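Local coordinates for protein neutral proteinase inhibitor ScNPI (Streptomyces caespitosus, PDB 4HWX) that inhibits serine peptidases, probably of the subtilisin type, and probably also a metallopeptidase, as a secreted homodimer of the Streptomyces subtilisin inhibitor family, at residues A[4-16]-A[22-34]. Residues are numbered along the deposited sequence; the frame is centred on the assembly and turned at random.
Sequences HGPSAMVFTVIQG and DTVLRATTLSCAY. With ACT (acetate ion), chain C.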
loop_
_atom_site.group_PDB
_atom_site.type_symbol
_atom_site.label_atom_id
_atom_site.label_comp_id
_atom_site.label_asym_id
_atom_site.label_seq_id
_atom_site.Cartn_x
_atom_site.Cartn_y
_atom_site.Cartn_z
ATOM N N HIS A 4 -12.770 12.904 -1.788
ATOM C CA HIS A 4 -13.145 12.224 -3.030
ATOM C C HIS A 4 -11.897 11.967 -3.886
ATOM O O HIS A 4 -11.084 12.875 -4.074
ATOM C CB HIS A 4 -14.199 13.016 -3.834
ATOM C CG HIS A 4 -14.608 12.317 -5.099
ATOM N ND1 HIS A 4 -15.545 11.295 -5.089
ATOM C CD2 HIS A 4 -14.143 12.469 -6.363
ATOM C CE1 HIS A 4 -15.636 10.879 -6.342
ATOM N NE2 HIS A 4 -14.813 11.555 -7.144
ATOM N N GLY A 5 -11.779 10.740 -4.400
ATOM C CA GLY A 5 -10.675 10.313 -5.251
ATOM C C GLY A 5 -10.463 8.808 -5.249
ATOM O O GLY A 5 -11.343 8.075 -4.780
ATOM N N PRO A 6 -9.303 8.298 -5.760
ATOM C CA PRO A 6 -9.088 6.832 -5.774
ATOM C C PRO A 6 -8.947 6.222 -4.378
ATOM O O PRO A 6 -8.551 6.900 -3.436
ATOM C CB PRO A 6 -7.782 6.655 -6.571
ATOM C CG PRO A 6 -7.476 7.972 -7.154
ATOM C CD PRO A 6 -8.150 9.013 -6.340
ATOM N N SER A 7 -9.289 4.936 -4.254
ATOM C CA SER A 7 -9.203 4.180 -3.006
ATOM C C SER A 7 -8.543 2.853 -3.299
ATOM O O SER A 7 -9.164 1.950 -3.872
ATOM C CB SER A 7 -10.583 4.004 -2.376
ATOM O OG SER A 7 -11.103 5.249 -1.942
ATOM N N ALA A 8 -7.256 2.764 -2.946
ATOM C CA ALA A 8 -6.395 1.602 -3.145
ATOM C C ALA A 8 -5.464 1.477 -1.947
ATOM O O ALA A 8 -4.723 2.402 -1.623
ATOM C CB ALA A 8 -5.608 1.746 -4.448
ATOM N N MET A 9 -5.537 0.341 -1.262
ATOM C CA MET A 9 -4.810 0.132 -0.022
ATOM C C MET A 9 -4.134 -1.211 0.061
ATOM O O MET A 9 -4.566 -2.183 -0.563
ATOM C CB MET A 9 -5.815 0.210 1.170
ATOM C CG MET A 9 -6.541 1.570 1.333
ATOM S SD MET A 9 -5.420 2.880 1.883
ATOM C CE MET A 9 -5.025 2.282 3.526
ATOM N N VAL A 10 -3.149 -1.288 0.940
ATOM C CA VAL A 10 -2.493 -2.532 1.319
ATOM C C VAL A 10 -2.494 -2.566 2.855
ATOM O O VAL A 10 -2.163 -1.563 3.503
ATOM C CB VAL A 10 -1.082 -2.756 0.699
ATOM C CG1 VAL A 10 -0.147 -1.598 1.022
ATOM C CG2 VAL A 10 -0.469 -4.076 1.194
ATOM N N PHE A 11 -2.917 -3.696 3.421
ATOM C CA PHE A 11 -2.926 -3.929 4.862
ATOM C C PHE A 11 -1.962 -5.043 5.208
ATOM O O PHE A 11 -1.934 -6.047 4.512
ATOM C CB PHE A 11 -4.337 -4.289 5.356
ATOM C CG PHE A 11 -5.360 -3.253 4.958
ATOM C CD1 PHE A 11 -5.439 -2.039 5.631
ATOM C CD2 PHE A 11 -6.211 -3.472 3.878
ATOM C CE1 PHE A 11 -6.346 -1.059 5.229
ATOM C CE2 PHE A 11 -7.129 -2.494 3.480
ATOM C CZ PHE A 11 -7.207 -1.308 4.178
ATOM N N THR A 12 -1.151 -4.870 6.250
ATOM C CA THR A 12 -0.226 -5.933 6.652
ATOM C C THR A 12 -0.297 -6.143 8.171
ATOM O O THR A 12 -0.749 -5.271 8.930
ATOM C CB THR A 12 1.244 -5.708 6.199
ATOM O OG1 THR A 12 1.977 -4.952 7.162
ATOM C CG2 THR A 12 1.391 -5.142 4.772
ATOM N N VAL A 13 0.158 -7.317 8.595
ATOM C CA VAL A 13 0.287 -7.684 10.003
ATOM C C VAL A 13 1.739 -8.133 10.169
ATOM O O VAL A 13 2.195 -9.050 9.475
ATOM C CB VAL A 13 -0.749 -8.741 10.453
ATOM C CG1 VAL A 13 -0.539 -9.120 11.909
ATOM C CG2 VAL A 13 -2.174 -8.265 10.224
ATOM N N ILE A 14 2.457 -7.452 11.075
ATOM C CA ILE A 14 3.874 -7.639 11.317
ATOM C C ILE A 14 4.166 -8.239 12.702
ATOM O O ILE A 14 3.603 -7.805 13.709
ATOM C CB ILE A 14 4.584 -6.256 11.146
ATOM C CG1 ILE A 14 4.345 -5.676 9.735
ATOM C CG2 ILE A 14 6.077 -6.356 11.456
ATOM C CD1 ILE A 14 4.796 -4.165 9.581
ATOM N N GLN A 15 5.074 -9.229 12.740
ATOM C CA GLN A 15 5.532 -9.827 13.990
ATOM C C GLN A 15 6.619 -8.902 14.545
ATOM O O GLN A 15 7.732 -8.849 13.996
ATOM C CB GLN A 15 6.055 -11.253 13.746
ATOM C CG GLN A 15 6.415 -12.016 15.019
ATOM C CD GLN A 15 7.076 -13.327 14.670
ATOM O OE1 GLN A 15 6.437 -14.386 14.646
ATOM N NE2 GLN A 15 8.353 -13.274 14.314
ATOM N N GLY A 16 6.257 -8.117 15.558
ATOM C CA GLY A 16 7.144 -7.123 16.158
ATOM C C GLY A 16 6.506 -5.750 16.282
ATOM O O GLY A 16 5.292 -5.597 16.110
ATOM N N ASP A 22 11.566 -6.504 10.883
ATOM C CA ASP A 22 10.462 -7.368 11.312
ATOM C C ASP A 22 9.811 -8.167 10.184
ATOM O O ASP A 22 9.629 -7.667 9.074
ATOM C CB ASP A 22 9.386 -6.544 12.029
ATOM C CG ASP A 22 9.740 -6.051 13.420
ATOM O OD1 ASP A 22 10.649 -6.634 14.048
ATOM O OD2 ASP A 22 9.073 -5.119 13.902
ATOM N N THR A 23 9.454 -9.416 10.500
ATOM C CA THR A 23 8.792 -10.359 9.603
ATOM C C THR A 23 7.330 -9.955 9.376
ATOM O O THR A 23 6.577 -9.746 10.333
ATOM C CB THR A 23 8.895 -11.772 10.208
ATOM O OG1 THR A 23 10.277 -12.129 10.278
ATOM C CG2 THR A 23 8.120 -12.826 9.416
ATOM N N VAL A 24 6.930 -9.886 8.105
ATOM C CA VAL A 24 5.553 -9.582 7.721
ATOM C C VAL A 24 4.846 -10.928 7.697
ATOM O O VAL A 24 5.218 -11.785 6.907
ATOM C CB VAL A 24 5.473 -8.816 6.370
ATOM C CG1 VAL A 24 4.022 -8.549 5.962
ATOM C CG2 VAL A 24 6.269 -7.508 6.428
ATOM N N LEU A 25 3.868 -11.127 8.586
ATOM C CA LEU A 25 3.138 -12.394 8.696
ATOM C C LEU A 25 2.154 -12.580 7.536
ATOM O O LEU A 25 2.074 -13.670 6.971
ATOM C CB LEU A 25 2.382 -12.468 10.060
ATOM C CG LEU A 25 3.249 -12.390 11.350
ATOM C CD1 LEU A 25 2.362 -12.279 12.607
ATOM C CD2 LEU A 25 4.180 -13.603 11.477
ATOM N N ARG A 26 1.379 -11.535 7.208
ATOM C CA ARG A 26 0.360 -11.652 6.174
ATOM C C ARG A 26 -0.023 -10.276 5.665
ATOM O O ARG A 26 0.219 -9.275 6.339
ATOM C CB ARG A 26 -0.886 -12.433 6.700
ATOM C CG ARG A 26 -1.583 -11.815 7.908
ATOM C CD ARG A 26 -2.589 -12.787 8.511
ATOM N NE ARG A 26 -3.272 -12.186 9.655
ATOM C CZ ARG A 26 -2.801 -12.193 10.895
ATOM N NH1 ARG A 26 -1.647 -12.794 11.171
ATOM N NH2 ARG A 26 -3.472 -11.600 11.868
ATOM N N ALA A 27 -0.605 -10.233 4.479
ATOM C CA ALA A 27 -1.010 -8.982 3.856
ATOM C C ALA A 27 -2.146 -9.169 2.880
ATOM O O ALA A 27 -2.278 -10.251 2.297
ATOM C CB ALA A 27 0.177 -8.364 3.119
ATOM N N THR A 28 -2.941 -8.085 2.659
ATOM C CA THR A 28 -3.994 -8.063 1.640
ATOM C C THR A 28 -4.010 -6.745 0.869
ATOM O O THR A 28 -3.584 -5.708 1.389
ATOM C CB THR A 28 -5.403 -8.299 2.214
ATOM O OG1 THR A 28 -5.676 -7.325 3.218
ATOM C CG2 THR A 28 -5.617 -9.716 2.733
ATOM N N THR A 29 -4.524 -6.793 -0.362
ATOM C CA THR A 29 -4.763 -5.608 -1.187
ATOM C C THR A 29 -6.261 -5.319 -1.156
ATOM O O THR A 29 -7.070 -6.237 -0.953
ATOM C CB THR A 29 -4.303 -5.782 -2.633
ATOM O OG1 THR A 29 -5.070 -6.845 -3.215
ATOM C CG2 THR A 29 -2.777 -5.992 -2.773
ATOM N N LEU A 30 -6.625 -4.071 -1.397
ATOM C CA LEU A 30 -8.019 -3.641 -1.436
ATOM C C LEU A 30 -8.190 -2.419 -2.324
ATOM O O LEU A 30 -7.442 -1.440 -2.225
ATOM C CB LEU A 30 -8.546 -3.337 -0.026
ATOM C CG LEU A 30 -10.043 -2.984 0.056
ATOM C CD1 LEU A 30 -10.909 -4.192 -0.221
ATOM C CD2 LEU A 30 -10.398 -2.396 1.410
ATOM N N SER A 31 -9.175 -2.495 -3.202
ATOM C CA SER A 31 -9.543 -1.410 -4.083
ATOM C C SER A 31 -11.017 -1.175 -3.898
ATOM O O SER A 31 -11.759 -2.156 -3.814
ATOM C CB SER A 31 -9.204 -1.744 -5.530
ATOM O OG SER A 31 -9.713 -0.728 -6.376
ATOM N N CYS A 32 -11.437 0.096 -3.751
ATOM C CA CYS A 32 -12.850 0.449 -3.536
ATOM C C CYS A 32 -13.302 1.441 -4.589
ATOM O O CYS A 32 -12.846 2.588 -4.596
ATOM C CB CYS A 32 -13.089 0.990 -2.124
ATOM S SG CYS A 32 -12.340 -0.007 -0.808
ATOM N N ALA A 33 -14.204 0.987 -5.482
ATOM C CA ALA A 33 -14.803 1.760 -6.589
ATOM C C ALA A 33 -16.137 1.087 -7.001
ATOM O O ALA A 33 -16.882 0.686 -6.096
ATOM C CB ALA A 33 -13.818 1.834 -7.760
ATOM N N TYR A 34 -16.451 0.942 -8.329
ATOM C CA TYR A 34 -17.677 0.261 -8.779
ATOM C C TYR A 34 -17.647 -1.178 -8.284
ATOM O O TYR A 34 -18.665 -1.709 -7.834
ATOM C CB TYR A 34 -17.841 0.335 -10.312
ATOM C CG TYR A 34 -18.364 1.686 -10.743
ATOM C CD1 TYR A 34 -19.730 1.907 -10.901
ATOM C CD2 TYR A 34 -17.508 2.776 -10.877
ATOM C CE1 TYR A 34 -20.222 3.164 -11.244
ATOM C CE2 TYR A 34 -17.991 4.040 -11.205
ATOM C CZ TYR A 34 -19.350 4.230 -11.391
ATOM O OH TYR A 34 -19.827 5.481 -11.696
HETATM C C ACT C . -16.893 10.377 -1.414
HETATM O O ACT C . -15.969 10.425 -2.254
HETATM O OXT ACT C . -16.915 9.478 -0.586
HETATM C CH3 ACT C . -17.972 11.432 -1.419
HETATM O O HOH W 1 -13.120 5.572 -4.319
HETATM O O HOH W 2 -10.475 3.756 -6.384
HETATM O O HOH W 3 -9.476 1.933 -7.299
HETATM O O HOH W 4 9.898 -10.441 13.251
#
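The carbonyl oxygen of Val13 takes two backbone N-H groups from the facing strand, a short but bent bond from Leu25 N to Val13 O at 2.8 Å (N-H...O 140°) and a straighter but weak one from Arg26 N to Val13 O at 3.5 Å. Leu25 and Arg26 thus both lie opposite Val13, the mark of a classic beta bulge, and the extra residue shifts the register of this antiparallel hairpin by one. Toward Cys32 the pairing is regular: Phe11 and Thr28 exchange two backbone bonds, as do Met9 and Leu30, before Cys32 N closes the run on Ser7 O (2.9 Å). Beyond it, one water donates to both Gly5 O and Cys32 O.

Beside the bulge, Arg26 runs alongside Val13, CG set between the backbone N and the carbonyl carbon (chi1 59°) and the chain straight as far as NE, which brings the guanidinium against Val13; Val13 CG1 lies over one of its faces, off centre, 3.8 Å from Arg26 NH2. The NE of this arginine is bonded to the backbone oxygen of Phe114. On the same face of the sheet, Phe11 turns a ring edge to its neighbours: CE2 meets Leu30 CD2 at 3.9 Å, while Thr28 OG1 sits near CD2, buried and without a polar partner. The reverse face carries Thr12, whose CG2 touches Ala27 CB at 3.8 Å, and Ile14, whose CG2, anti to the backbone N, presses on Asp22 CB (3.4 Å) near the turn.

Within the antiparallel sheet of the Streptomyces subtilisin inhibitor fold, strand 8-15 is flanked on its other edge by strand 77-82. Phe11 and Leu30 pack on Leu50 of helix 43-52, to which the Cys32-Cys47 disulfide also ties the hairpin; Val13 and Arg26 lie on Met102 of helix 99-105, whereas Val10, Val24 and Thr29, on the reverse face, pack against the second subunit.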